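Local structure of putative modulator of DNA gyrase (Bacteroides thetaiotaomicron, 1VPB) at residues Y42-T47 with G169-Y174; A109-D114 with I332-A337; L192-T197 with K223-K228; N276-N281 with G380-S385; V424-D429 with R437-V442. The protein probably acts as a metallopeptidase of the PmbA/TldD (U62) family, although its substrate and exact role are not established. All coordinates share one frame; numbering follows the deposited sequence.

Interaction 1. Residues Y42-T47 with G169-Y174; sequences YSSSNT and GEDFAY
The Phe-172 ring has the carboxylate oxygen Glu-170 OE1 at its edge, in the ring plane, and meets the ring of Tyr-129 with the planes about 40° apart. Ser-43 OG approaches obliquely, 3.5 Å from Phe-172 CD1. Ser-43, Ser-45, Glu-170 and Phe-172 line one face of the antiparallel sheet in which strand 36-52 pairs with strand 159-177. Ser-43 with Phe-172 and Ser-45 with Glu-170 are its hydrogen-bonded pairs here; Phe-172 N lies 2.9 Å from Ser-43 O and Glu-170 N 3.0 Å from Ser-45 O. Glu-170 CG sits in the crowded position between backbone N and carbonyl carbon, and the chain runs on extended to the neighbouring strand. There OE2 uses its anti lone pair to accept from Ser-45 OG at 2.7 Å, while OE1 bonds to Tyr-129 OH. An alanine in place of Glu-170 would take away the oxygen that borders the Phe-172 ring and would probably leave both hydroxyls short of an acceptor. On the other face, Asn-46 ND2 donates to a water 2.6 Å away, which in turn donates to Asp-171 OD2. The same ND2 lies 3.3 Å from Gly-169 CA, where a beta carbon would clash with it. The chemistry is thus largely polar: the two hydroxyl partners would probably favour the ionised form of Glu-170, and its carboxylate ties both strands to Tyr-129.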
# COMPACT_ATOMS: atom_id res chain seq x y z
N TYR A 42 -1.55 -12.89 18.01
CA TYR A 42 -1.73 -13.39 16.66
C TYR A 42 -0.47 -14.07 16.23
O TYR A 42 0.64 -13.78 16.70
CB TYR A 42 -2.13 -12.27 15.69
CG TYR A 42 -1.10 -11.17 15.63
CD1 TYR A 42 -0.01 -11.29 14.79
CD2 TYR A 42 -1.18 -10.03 16.45
CE1 TYR A 42 0.98 -10.33 14.73
CE2 TYR A 42 -0.18 -9.04 16.38
CZ TYR A 42 0.88 -9.21 15.51
OH TYR A 42 1.92 -8.29 15.41
N SER A 43 -0.62 -15.00 15.29
CA SER A 43 0.55 -15.50 14.62
C SER A 43 0.19 -15.96 13.24
O SER A 43 -0.98 -16.21 12.90
CB SER A 43 1.20 -16.63 15.36
OG SER A 43 0.40 -17.75 15.31
N SER A 44 1.20 -16.04 12.42
CA SER A 44 0.94 -16.47 11.05
C SER A 44 2.24 -17.03 10.49
O SER A 44 3.35 -16.80 11.02
CB SER A 44 0.47 -15.29 10.23
OG SER A 44 1.50 -14.31 10.22
N SER A 45 2.10 -17.74 9.38
CA SER A 45 3.27 -18.08 8.59
C SER A 45 2.83 -18.17 7.15
O SER A 45 1.64 -18.27 6.87
CB SER A 45 3.98 -19.32 9.10
OG SER A 45 3.37 -20.52 8.67
N ASN A 46 3.78 -18.01 6.23
CA ASN A 46 3.46 -17.98 4.82
C ASN A 46 4.60 -18.41 3.94
O ASN A 46 5.77 -18.15 4.26
CB ASN A 46 3.10 -16.59 4.35
CG ASN A 46 2.04 -15.93 5.19
OD1 ASN A 46 2.34 -15.26 6.21
ND2 ASN A 46 0.78 -16.08 4.78
N THR A 47 4.26 -18.94 2.75
CA THR A 47 5.20 -19.18 1.67
C THR A 47 4.71 -18.54 0.39
O THR A 47 3.52 -18.66 0.03
CB THR A 47 5.33 -20.70 1.45
OG1 THR A 47 5.97 -21.28 2.59
CG2 THR A 47 6.20 -21.04 0.28
N GLY A 169 -0.69 -19.62 3.39
CA GLY A 169 -0.52 -19.14 4.76
C GLY A 169 -1.37 -19.82 5.79
O GLY A 169 -2.35 -20.52 5.45
N GLU A 170 -1.00 -19.64 7.04
CA GLU A 170 -1.82 -20.03 8.16
C GLU A 170 -1.90 -18.83 9.10
O GLU A 170 -0.93 -18.08 9.20
CB GLU A 170 -1.25 -21.25 8.87
CG GLU A 170 0.16 -21.07 9.35
CD GLU A 170 0.78 -22.24 10.10
OE1 GLU A 170 0.10 -23.18 10.50
OE2 GLU A 170 2.00 -22.15 10.33
N ASP A 171 -3.02 -18.69 9.77
CA ASP A 171 -3.30 -17.54 10.64
C ASP A 171 -3.97 -18.06 11.87
O ASP A 171 -4.89 -18.89 11.80
CB ASP A 171 -4.17 -16.54 9.94
CG ASP A 171 -3.46 -15.86 8.83
OD1 ASP A 171 -2.74 -14.89 9.13
OD2 ASP A 171 -3.63 -16.17 7.66
N PHE A 172 -3.51 -17.58 13.02
CA PHE A 172 -4.07 -17.89 14.34
C PHE A 172 -4.30 -16.61 15.11
O PHE A 172 -3.51 -15.67 15.02
CB PHE A 172 -3.10 -18.70 15.17
CG PHE A 172 -2.69 -20.03 14.52
CD1 PHE A 172 -1.63 -20.08 13.63
CD2 PHE A 172 -3.36 -21.21 14.80
CE1 PHE A 172 -1.26 -21.28 13.02
CE2 PHE A 172 -2.99 -22.41 14.17
CZ PHE A 172 -1.96 -22.41 13.29
N ALA A 173 -5.36 -16.60 15.88
CA ALA A 173 -5.68 -15.42 16.74
C ALA A 173 -6.30 -15.88 18.00
O ALA A 173 -7.18 -16.75 17.97
CB ALA A 173 -6.61 -14.50 16.04
N TYR A 174 -5.85 -15.29 19.12
CA TYR A 174 -6.44 -15.50 20.42
C TYR A 174 -6.80 -14.14 20.97
O TYR A 174 -5.90 -13.28 21.05
CB TYR A 174 -5.44 -16.18 21.32
CG TYR A 174 -5.88 -16.45 22.72
CD1 TYR A 174 -6.89 -17.37 23.01
CD2 TYR A 174 -5.27 -15.83 23.80
CE1 TYR A 174 -7.30 -17.64 24.32
CE2 TYR A 174 -5.63 -16.11 25.12
CZ TYR A 174 -6.64 -17.04 25.39
OH TYR A 174 -7.03 -17.31 26.71
O HOH W 1 -2.89 -14.09 12.14
O HOH W 2 -1.45 -15.60 6.08

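Interaction 2. Residues A109-D114 with I332-A337; sequences ARVLAD and IDTYNA
A cation-pi stack at the N-capped start of helix 334-340 joins this helix to the irregular segment 109-114. The Arg-110 guanidinium lies flat on one face of the Tyr-335 ring, the planes 4° apart, with Arg-110 CZ 3.6 Å from the ring centroid and only 5° off its normal. A bend at chi2 (-75°) folds the arginine back over the ring, so that its aliphatic part, CG and CD, also rides along the CD1-CE1 side. Tyr-335 CG is anti to its backbone N, which carries the ring out from the helix beneath the arginine. The backbone of 109-110 closes the ring's edge: Ala-109 O lies near its plane, 3.3 Å from Tyr-335 CD1, and Ala-109 CB is 3.6 Å from CE1. Tyr-335 OH bonds to Asp-107 and Lys-339, fixing the far end of the ring, and Arg-110 has a second cation-pi partner in Tyr-77. Asp-333 caps the helix: its OD1 accepts from both Asn-336 N, at 3.0 Å, and Asn-336 ND2, each coming from above the carboxylate plane. Its OD2 receives a water at 2.7 Å, and this water accepts a weak, long bond from Arg-110 NH1. Thr-334 sends CG2 to Val-111 CG2 (3.9 Å) and OG1 to Ala-113 CB (3.6 Å), that hydroxyl being bonded to Glu-312. Segment 109-114, between helices 87-101 and 138-150, turns Leu-112 the other way, onto strand 36-52, while Asn-336 packs on helix 269-273.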
# COMPACT_ATOMS: atom_id res chain seq x y z
N ALA A 109 -17.51 7.68 24.18
CA ALA A 109 -18.19 6.66 23.32
C ALA A 109 -17.36 5.40 23.14
O ALA A 109 -17.92 4.38 22.64
CB ALA A 109 -18.56 7.25 22.00
N ARG A 110 -16.05 5.41 23.49
CA ARG A 110 -15.19 4.24 23.42
C ARG A 110 -15.48 3.42 24.66
O ARG A 110 -14.93 3.63 25.74
CB ARG A 110 -13.67 4.60 23.31
CG ARG A 110 -13.27 5.20 22.01
CD ARG A 110 -13.18 4.20 20.90
NE ARG A 110 -12.73 4.83 19.69
CZ ARG A 110 -12.79 4.26 18.50
NH1 ARG A 110 -13.30 3.06 18.33
NH2 ARG A 110 -12.36 4.94 17.46
N VAL A 111 -16.39 2.45 24.50
CA VAL A 111 -16.79 1.56 25.54
C VAL A 111 -16.73 0.11 25.05
O VAL A 111 -16.67 -0.14 23.87
CB VAL A 111 -18.22 1.87 26.05
CG1 VAL A 111 -18.28 3.25 26.67
CG2 VAL A 111 -19.22 1.67 24.93
N LEU A 112 -16.69 -0.81 25.98
CA LEU A 112 -16.76 -2.23 25.62
C LEU A 112 -18.21 -2.54 25.30
O LEU A 112 -19.14 -1.88 25.77
CB LEU A 112 -16.26 -3.10 26.77
CG LEU A 112 -14.75 -3.05 27.15
CD1 LEU A 112 -14.36 -4.14 28.11
CD2 LEU A 112 -13.92 -3.13 25.97
N ALA A 113 -18.37 -3.53 24.44
CA ALA A 113 -19.72 -4.04 24.14
C ALA A 113 -20.37 -4.64 25.40
O ALA A 113 -19.70 -5.10 26.31
CB ALA A 113 -19.63 -5.11 23.06
N ASP A 114 -21.70 -4.70 25.39
CA ASP A 114 -22.47 -5.40 26.39
C ASP A 114 -22.09 -6.89 26.25
O ASP A 114 -22.25 -7.43 25.13
CB ASP A 114 -23.93 -5.23 26.05
CG ASP A 114 -24.89 -6.01 26.93
OD1 ASP A 114 -24.58 -6.98 27.65
OD2 ASP A 114 -26.08 -5.64 26.95
N ILE A 332 -22.98 -1.64 12.09
CA ILE A 332 -22.69 -0.62 13.11
C ILE A 332 -22.00 -1.23 14.30
O ILE A 332 -22.58 -2.07 14.97
CB ILE A 332 -23.94 0.06 13.51
CG1 ILE A 332 -24.67 0.62 12.28
CG2 ILE A 332 -23.60 1.27 14.39
CD1 ILE A 332 -25.94 1.26 12.61
N ASP A 333 -20.76 -0.84 14.55
CA ASP A 333 -20.08 -1.34 15.73
C ASP A 333 -20.49 -0.56 16.99
O ASP A 333 -21.31 0.37 16.97
CB ASP A 333 -18.56 -1.35 15.55
CG ASP A 333 -17.95 0.03 15.62
OD1 ASP A 333 -18.69 1.06 15.56
OD2 ASP A 333 -16.72 0.13 15.63
N THR A 334 -19.91 -0.96 18.12
CA THR A 334 -20.34 -0.46 19.42
C THR A 334 -20.12 1.06 19.48
O THR A 334 -21.00 1.81 19.90
CB THR A 334 -19.59 -1.19 20.53
OG1 THR A 334 -19.98 -2.59 20.54
CG2 THR A 334 -20.01 -0.70 21.91
N TYR A 335 -18.94 1.48 19.07
CA TYR A 335 -18.59 2.91 19.09
C TYR A 335 -19.52 3.78 18.27
O TYR A 335 -20.09 4.74 18.77
CB TYR A 335 -17.18 3.05 18.60
CG TYR A 335 -16.66 4.43 18.57
CD1 TYR A 335 -16.45 5.14 19.75
CD2 TYR A 335 -16.33 5.02 17.38
CE1 TYR A 335 -15.96 6.41 19.73
CE2 TYR A 335 -15.82 6.29 17.34
CZ TYR A 335 -15.64 6.99 18.52
OH TYR A 335 -15.10 8.26 18.42
N ASN A 336 -19.71 3.45 16.98
CA ASN A 336 -20.60 4.22 16.16
C ASN A 336 -22.06 4.13 16.58
O ASN A 336 -22.82 5.11 16.44
CB ASN A 336 -20.38 3.88 14.69
CG ASN A 336 -19.08 4.38 14.17
OD1 ASN A 336 -18.86 5.60 14.10
ND2 ASN A 336 -18.20 3.48 13.81
N ALA A 337 -22.48 2.99 17.10
CA ALA A 337 -23.81 2.86 17.67
C ALA A 337 -24.00 3.89 18.80
O ALA A 337 -24.99 4.63 18.83
CB ALA A 337 -24.09 1.44 18.16
O HOH W 3 -14.87 2.11 15.48

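Interaction 3. Residues L192-T197 with K223-K228; sequences LSADIT and KGIGQK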
# COMPACT_ATOMS: atom_id res chain seq x y z
N LEU A 192 -3.04 -19.99 -6.36
CA LEU A 192 -2.22 -20.10 -7.54
C LEU A 192 -2.70 -19.08 -8.54
O LEU A 192 -3.90 -18.85 -8.68
CB LEU A 192 -2.32 -21.49 -8.17
CG LEU A 192 -1.56 -22.65 -7.52
CD1 LEU A 192 -2.17 -24.00 -8.01
CD2 LEU A 192 -0.11 -22.57 -7.84
N SER A 193 -1.77 -18.48 -9.25
CA SER A 193 -2.12 -17.48 -10.22
C SER A 193 -1.21 -17.49 -11.43
O SER A 193 -0.10 -18.05 -11.43
CB SER A 193 -2.14 -16.07 -9.59
OG SER A 193 -0.84 -15.63 -9.34
N ALA A 194 -1.73 -16.94 -12.51
CA ALA A 194 -0.95 -16.64 -13.72
C ALA A 194 -1.17 -15.20 -14.14
O ALA A 194 -2.25 -14.67 -13.98
CB ALA A 194 -1.34 -17.54 -14.89
N ASP A 195 -0.14 -14.62 -14.75
CA ASP A 195 -0.28 -13.31 -15.38
C ASP A 195 0.52 -13.33 -16.68
O ASP A 195 1.67 -13.80 -16.72
CB ASP A 195 0.14 -12.18 -14.43
CG ASP A 195 1.57 -12.26 -14.05
OD1 ASP A 195 2.40 -11.89 -14.91
OD2 ASP A 195 1.98 -12.67 -12.94
N ILE A 196 -0.11 -12.88 -17.75
CA ILE A 196 0.47 -13.02 -19.06
C ILE A 196 0.38 -11.70 -19.78
O ILE A 196 -0.65 -11.06 -19.72
CB ILE A 196 -0.31 -14.07 -19.88
CG1 ILE A 196 -0.27 -15.41 -19.14
CG2 ILE A 196 0.25 -14.17 -21.31
CD1 ILE A 196 -0.97 -16.55 -19.83
N THR A 197 1.46 -11.32 -20.44
CA THR A 197 1.53 -10.11 -21.23
C THR A 197 1.83 -10.47 -22.68
O THR A 197 2.64 -11.37 -22.95
CB THR A 197 2.62 -9.21 -20.66
OG1 THR A 197 2.17 -8.71 -19.38
CG2 THR A 197 2.84 -7.98 -21.53
N LYS A 223 -5.26 -26.70 -12.14
CA LYS A 223 -5.20 -26.81 -13.60
C LYS A 223 -6.10 -25.79 -14.27
O LYS A 223 -7.14 -25.38 -13.76
CB LYS A 223 -5.56 -28.24 -14.02
CG LYS A 223 -4.55 -29.23 -13.53
CD LYS A 223 -4.81 -30.67 -13.92
CE LYS A 223 -3.48 -31.44 -13.74
NZ LYS A 223 -3.59 -32.91 -13.61
N GLY A 224 -5.64 -25.33 -15.42
CA GLY A 224 -6.42 -24.43 -16.26
C GLY A 224 -6.15 -22.96 -16.05
O GLY A 224 -6.69 -22.11 -16.77
N ILE A 225 -5.29 -22.65 -15.09
CA ILE A 225 -5.08 -21.27 -14.69
C ILE A 225 -4.28 -20.51 -15.74
O ILE A 225 -4.64 -19.37 -16.08
CB ILE A 225 -4.39 -21.20 -13.31
CG1 ILE A 225 -5.27 -21.88 -12.25
CG2 ILE A 225 -4.16 -19.73 -12.92
CD1 ILE A 225 -4.63 -22.01 -10.86
N GLY A 226 -3.20 -21.11 -16.24
CA GLY A 226 -2.38 -20.48 -17.26
C GLY A 226 -3.16 -20.41 -18.56
O GLY A 226 -3.19 -19.39 -19.25
N GLN A 227 -3.87 -21.49 -18.84
CA GLN A 227 -4.75 -21.52 -19.98
C GLN A 227 -5.76 -20.37 -19.97
O GLN A 227 -5.86 -19.62 -20.95
CB GLN A 227 -5.48 -22.85 -20.03
CG GLN A 227 -6.20 -23.08 -21.34
CD GLN A 227 -7.17 -24.24 -21.26
OE1 GLN A 227 -6.92 -25.21 -20.53
NE2 GLN A 227 -8.27 -24.15 -22.00
N LYS A 228 -6.50 -20.22 -18.88
CA LYS A 228 -7.48 -19.14 -18.74
C LYS A 228 -6.89 -17.75 -18.87
O LYS A 228 -7.47 -16.89 -19.52
CB LYS A 228 -8.23 -19.24 -17.41
CG LYS A 228 -9.32 -20.33 -17.42
CD LYS A 228 -10.00 -20.43 -16.04
CE LYS A 228 -10.85 -21.70 -15.86
NZ LYS A 228 -10.05 -22.95 -15.83
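Gly-224 O is gripped by one bond, from Lys-228 N at 2.8 Å, the first turn of helix 225-234. Gly-224 itself is the N-cap, and with no side chain there to cap the helix, the carboxylate of Glu-151 serves the amides at this end: OE2 accepts from Gly-224 N, OE1 from Gln-227 N and, weakly, from Gly-226 N. The positive phi of Gly-224 (95°) would jam a beta carbon against the carbonyl oxygen of Lys-223, and such a carbon would also clash with Lys-228 NZ. This is helix-on-sheet packing: the start of the helix rests on strand 181-198 of the antiparallel sheet, with no hydrogen bond crossing between 192-197 and 223-228. Leu-192, Ala-194 and Ile-196 point toward the helix, whereas Ser-193 and Asp-195 point away; Asp-195 OD1 forms a salt bridge with Arg-52. Ile-225 lays two methyls along the strand. Its CG2, anti to the backbone N, sits 3.7 Å from Ala-194 N and 4.1 Å from Ala-194 CB, while the other branch, CG1 anti to the carbonyl carbon, carries CD1 down to 3.6 Å from Leu-192 CB. One residue on, Gly-226 presents bare backbone, letting its CA come 3.9 Å from Ala-194 CB. Ile-196 is extended beyond CB (chi2 -179°), and its CD1 tip meets Gly-226 O at 3.7 Å. Helix 138-150 joins the same apolar layer, with Met-144 against Leu-192 and Val-148 against both Ala-194 and Ile-225.

Interaction 4. Residues N276-N281 with G380-S385; sequences NSFLLN and GNNNSS
Asn-382, at the end of the short strand 380-382, brings its amide against the Phe-278 ring: ND2 stands 3.8 Å from Phe-278 CE1, the amide and ring planes 80° apart. Asn-383 folds the chain into an Asx turn, its OD1 accepting from Ser-385 N at 2.8 Å and, on a lone pair, from Ser-385 OG at 2.9 Å; Thr-386 N also donates to it. Ser-384, modelled in two conformations, here has OG between its backbone N and carbonyl carbon, and donates to Asn-276 OD1 at 2.7 Å from 35° above the amide's carbonyl plane. Its carbonyl oxygen accepts a weak bond from Phe-278 N (3.0 Å) and sits near the plane of the Phe-278 ring, 3.3 Å from the edge atom CD1. Ser-385 follows with CB 3.5 Å from Asn-276 OD1. Ser-277 opens a type I turn to Leu-280 and an ST turn to Leu-279 N, its OG also bonded to Ala-266 O. The Phe-278 side chain packs on Met-263 of helix 256-265 and on Leu-416 and Ile-417 of helix 416-421. An alanine in place of Asn-276 would remove the acceptor for Ser-384 OG and would probably weaken the link between these segments of the C-terminal domain. With no charged group on either side, the join rests on neutral dipoles: one short hydroxyl-amide bond, a bent backbone bond and the polar atoms around the Phe-278 ring.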
# COMPACT_ATOMS: atom_id res chain seq x y z
N ASN A 276 -21.44 10.61 5.48
CA ASN A 276 -20.79 10.34 4.21
C ASN A 276 -21.22 8.97 3.64
O ASN A 276 -20.38 8.12 3.31
CB ASN A 276 -19.28 10.33 4.41
CG ASN A 276 -18.51 10.49 3.09
OD1 ASN A 276 -19.03 11.02 2.13
ND2 ASN A 276 -17.29 9.98 3.05
N SER A 277 -22.53 8.83 3.49
CA SER A 277 -23.10 7.60 2.96
C SER A 277 -24.35 7.89 2.22
O SER A 277 -25.30 8.46 2.75
CB SER A 277 -23.39 6.59 4.07
OG SER A 277 -24.25 5.57 3.55
N PHE A 278 -24.37 7.50 0.95
CA PHE A 278 -25.58 7.70 0.14
C PHE A 278 -26.73 6.76 0.51
O PHE A 278 -27.83 6.85 -0.07
CB PHE A 278 -25.26 7.57 -1.35
CG PHE A 278 -24.74 6.21 -1.78
CD1 PHE A 278 -23.37 5.94 -1.78
CD2 PHE A 278 -25.61 5.21 -2.26
CE1 PHE A 278 -22.87 4.69 -2.21
CE2 PHE A 278 -25.09 3.95 -2.65
CZ PHE A 278 -23.75 3.70 -2.64
N LEU A 279 -26.46 5.83 1.43
CA LEU A 279 -27.50 4.97 1.99
C LEU A 279 -28.00 5.40 3.38
O LEU A 279 -28.81 4.73 3.98
CB LEU A 279 -27.01 3.52 2.02
CG LEU A 279 -26.75 2.98 0.59
CD1 LEU A 279 -26.39 1.50 0.69
CD2 LEU A 279 -27.94 3.15 -0.26
N LEU A 280 -27.58 6.58 3.84
CA LEU A 280 -28.06 7.10 5.10
C LEU A 280 -29.55 7.30 4.92
O LEU A 280 -29.99 7.74 3.84
CB LEU A 280 -27.39 8.44 5.39
CG LEU A 280 -27.74 9.13 6.70
CD1 LEU A 280 -27.14 8.40 7.89
CD2 LEU A 280 -27.23 10.58 6.59
N ASN A 281 -30.32 6.97 5.95
CA ASN A 281 -31.79 7.15 5.94
C ASN A 281 -32.54 6.29 4.91
O ASN A 281 -33.64 6.62 4.50
CB ASN A 281 -32.19 8.63 5.71
CG ASN A 281 -31.69 9.55 6.81
OD1 ASN A 281 -31.51 9.14 7.98
ND2 ASN A 281 -31.44 10.80 6.43
N GLY A 380 -11.61 5.07 -12.10
CA GLY A 380 -12.90 5.68 -11.80
C GLY A 380 -13.16 5.70 -10.32
O GLY A 380 -12.32 5.28 -9.52
N ASN A 381 -14.32 6.19 -9.89
CA ASN A 381 -14.70 6.12 -8.48
C ASN A 381 -16.18 6.40 -8.37
O ASN A 381 -16.86 6.66 -9.38
CB ASN A 381 -13.90 7.14 -7.62
CG ASN A 381 -13.76 6.73 -6.13
OD1 ASN A 381 -14.48 5.87 -5.60
ND2 ASN A 381 -12.81 7.35 -5.46
N ASN A 382 -16.67 6.31 -7.14
CA ASN A 382 -18.00 6.75 -6.76
C ASN A 382 -17.89 7.82 -5.69
O ASN A 382 -16.98 7.80 -4.88
CB ASN A 382 -18.91 5.60 -6.28
CG ASN A 382 -18.69 5.22 -4.82
OD1 ASN A 382 -17.58 4.54 -4.57
ND2 ASN A 382 -19.57 5.47 -3.91
N ASN A 383 -18.85 8.73 -5.70
CA ASN A 383 -19.03 9.66 -4.63
C ASN A 383 -19.69 8.92 -3.47
O ASN A 383 -20.79 8.37 -3.63
CB ASN A 383 -19.92 10.79 -5.12
CG ASN A 383 -20.08 11.90 -4.10
OD1 ASN A 383 -20.47 11.64 -2.96
ND2 ASN A 383 -19.81 13.15 -4.53
N SER A 384 -19.03 8.93 -2.32
CA SER A 384 -19.47 8.19 -1.15
C SER A 384 -20.75 8.73 -0.52
O SER A 384 -21.48 7.96 0.10
CB SER A 384 -18.37 8.21 -0.08
OG SER A 384 -17.96 9.54 0.15
N SER A 385 -21.03 10.03 -0.68
CA SER A 385 -22.25 10.64 -0.13
C SER A 385 -23.44 10.67 -1.07
O SER A 385 -24.59 10.67 -0.61
CB SER A 385 -21.98 12.03 0.46
OG SER A 385 -21.55 12.92 -0.55

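Interaction 5. Residues V424-D429 with R437-V442; sequences VATGND and RIPSLV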
# COMPACT_ATOMS: atom_id res chain seq x y z
N VAL A 424 -31.77 -6.91 -13.52
CA VAL A 424 -32.85 -7.76 -14.04
C VAL A 424 -32.61 -9.23 -13.90
O VAL A 424 -33.57 -9.99 -13.99
CB VAL A 424 -33.18 -7.47 -15.51
CG1 VAL A 424 -33.78 -6.08 -15.60
CG2 VAL A 424 -31.96 -7.62 -16.38
N ALA A 425 -31.36 -9.65 -13.71
CA ALA A 425 -31.05 -11.07 -13.52
C ALA A 425 -29.77 -11.27 -12.78
O ALA A 425 -28.86 -10.42 -12.88
CB ALA A 425 -30.93 -11.74 -14.87
N THR A 426 -29.68 -12.42 -12.10
CA THR A 426 -28.42 -12.88 -11.53
C THR A 426 -28.14 -14.30 -12.00
O THR A 426 -29.07 -15.09 -12.26
CB THR A 426 -28.41 -12.83 -10.00
OG1 THR A 426 -29.30 -13.81 -9.44
CG2 THR A 426 -28.90 -11.45 -9.45
N GLY A 427 -26.87 -14.61 -12.09
CA GLY A 427 -26.43 -15.94 -12.58
C GLY A 427 -26.44 -16.97 -11.48
O GLY A 427 -26.79 -16.68 -10.34
N ASN A 428 -26.06 -18.18 -11.87
CA ASN A 428 -25.85 -19.30 -10.96
C ASN A 428 -24.36 -19.61 -10.73
O ASN A 428 -23.98 -20.73 -10.34
CB ASN A 428 -26.58 -20.51 -11.55
CG ASN A 428 -26.06 -20.90 -12.91
OD1 ASN A 428 -24.95 -20.48 -13.35
ND2 ASN A 428 -26.83 -21.75 -13.62
N ASP A 429 -23.51 -18.62 -10.95
CA ASP A 429 -22.10 -18.82 -11.07
C ASP A 429 -21.20 -17.95 -10.13
O ASP A 429 -20.19 -17.38 -10.62
CB ASP A 429 -21.68 -18.66 -12.54
CG ASP A 429 -22.05 -17.30 -13.11
OD1 ASP A 429 -22.81 -16.54 -12.44
OD2 ASP A 429 -21.61 -16.91 -14.21
N ARG A 437 -19.75 -13.96 -2.54
CA ARG A 437 -20.31 -14.99 -3.43
C ARG A 437 -21.39 -14.32 -4.28
O ARG A 437 -22.59 -14.41 -4.00
CB ARG A 437 -20.86 -16.08 -2.54
CG ARG A 437 -19.84 -16.86 -1.76
CD ARG A 437 -20.42 -17.98 -0.97
NE ARG A 437 -19.33 -18.76 -0.38
CZ ARG A 437 -19.41 -20.03 -0.05
NH1 ARG A 437 -20.54 -20.70 -0.19
NH2 ARG A 437 -18.36 -20.63 0.48
N ILE A 438 -20.93 -13.64 -5.31
CA ILE A 438 -21.76 -12.84 -6.18
C ILE A 438 -21.65 -13.40 -7.61
O ILE A 438 -20.55 -13.45 -8.16
CB ILE A 438 -21.26 -11.37 -6.21
CG1 ILE A 438 -20.99 -10.85 -4.78
CG2 ILE A 438 -22.22 -10.51 -6.96
CD1 ILE A 438 -22.10 -10.90 -3.82
N PRO A 439 -22.78 -13.81 -8.19
CA PRO A 439 -22.77 -14.39 -9.53
C PRO A 439 -22.64 -13.29 -10.60
O PRO A 439 -22.55 -12.08 -10.26
CB PRO A 439 -24.16 -15.05 -9.62
CG PRO A 439 -25.01 -14.17 -8.86
CD PRO A 439 -24.16 -13.74 -7.65
N SER A 440 -22.71 -13.69 -11.86
CA SER A 440 -22.87 -12.79 -12.97
C SER A 440 -24.14 -11.96 -12.76
O SER A 440 -25.12 -12.41 -12.16
CB SER A 440 -22.94 -13.55 -14.32
OG SER A 440 -21.70 -14.23 -14.59
N LEU A 441 -24.14 -10.76 -13.34
CA LEU A 441 -25.23 -9.82 -13.17
C LEU A 441 -25.64 -9.16 -14.49
O LEU A 441 -24.82 -8.96 -15.37
CB LEU A 441 -24.79 -8.73 -12.22
CG LEU A 441 -24.32 -9.10 -10.84
CD1 LEU A 441 -23.84 -7.81 -10.19
CD2 LEU A 441 -25.40 -9.77 -10.02
N VAL A 442 -26.93 -8.86 -14.62
CA VAL A 442 -27.44 -8.17 -15.77
C VAL A 442 -28.26 -6.97 -15.31
O VAL A 442 -29.17 -7.10 -14.50
CB VAL A 442 -28.38 -9.06 -16.63
CG1 VAL A 442 -28.80 -8.31 -17.84
CG2 VAL A 442 -27.68 -10.40 -17.03
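Strands 423-426 and 441-443 pair antiparallel around a classic beta bulge, Val-424 and Ala-425 both facing Val-442, in the C-terminal mixed sheet. Among backbone bonds, Val-442 O accepts from Val-424 N at 2.8 Å in its carbonyl plane and only weakly from Ala-425 N, while Val-442 N returns a bond to Ala-425 O at 3.0 Å. Past the paired residues, Gly-427 N donates to Ser-440 O from above the carbonyl plane (2.8 Å). Apolar contacts follow the same ladder. Val-424 CG2 meets Val-442 CG1 at 3.5 Å, the two side chains crossing obliquely, whereas Thr-426 and Leu-441 lie side by side, CG2 to CD2. Helix 361-366 packs on this region through Leu-364, which touches Ala-425, Ser-440 and Val-442. In a mixed contact, Pro-439 sets CB 3.2 Å from Gly-427 O; a beta carbon on Gly-427 would clash with Asp-429 OD1. Side-chain polar bonds close the far end, where both oxygens of the Asp-429 carboxylate grip one residue: OD1 takes Ser-440 N at 2.9 Å (171° at the hydrogen), and OD2 uses its syn lone pair for Ser-440 OG at 2.7 Å.

Overall arrangement
Interactions 1 and 3 lie on the same antiparallel sheet, on adjacent strands 159-177 and 181-198; their centres are 27 Å apart and their nearest atoms about 9 Å. Interactions 4 and 5 both reach the mixed sheet of the C-terminal domain, nearest atoms about 14 Å apart. Interaction 2 links a segment following helix 87-101 to that domain, and comes within about 9 Å of interaction 4 (nearest atoms). It crosses interactions 1 and 4 along the chain, while interaction 3 is nested in its loop. Interactions 1 and 4, centres 35 Å apart, lie on opposite sides of the chain's centre. None of the five contains a metal or bound ligand.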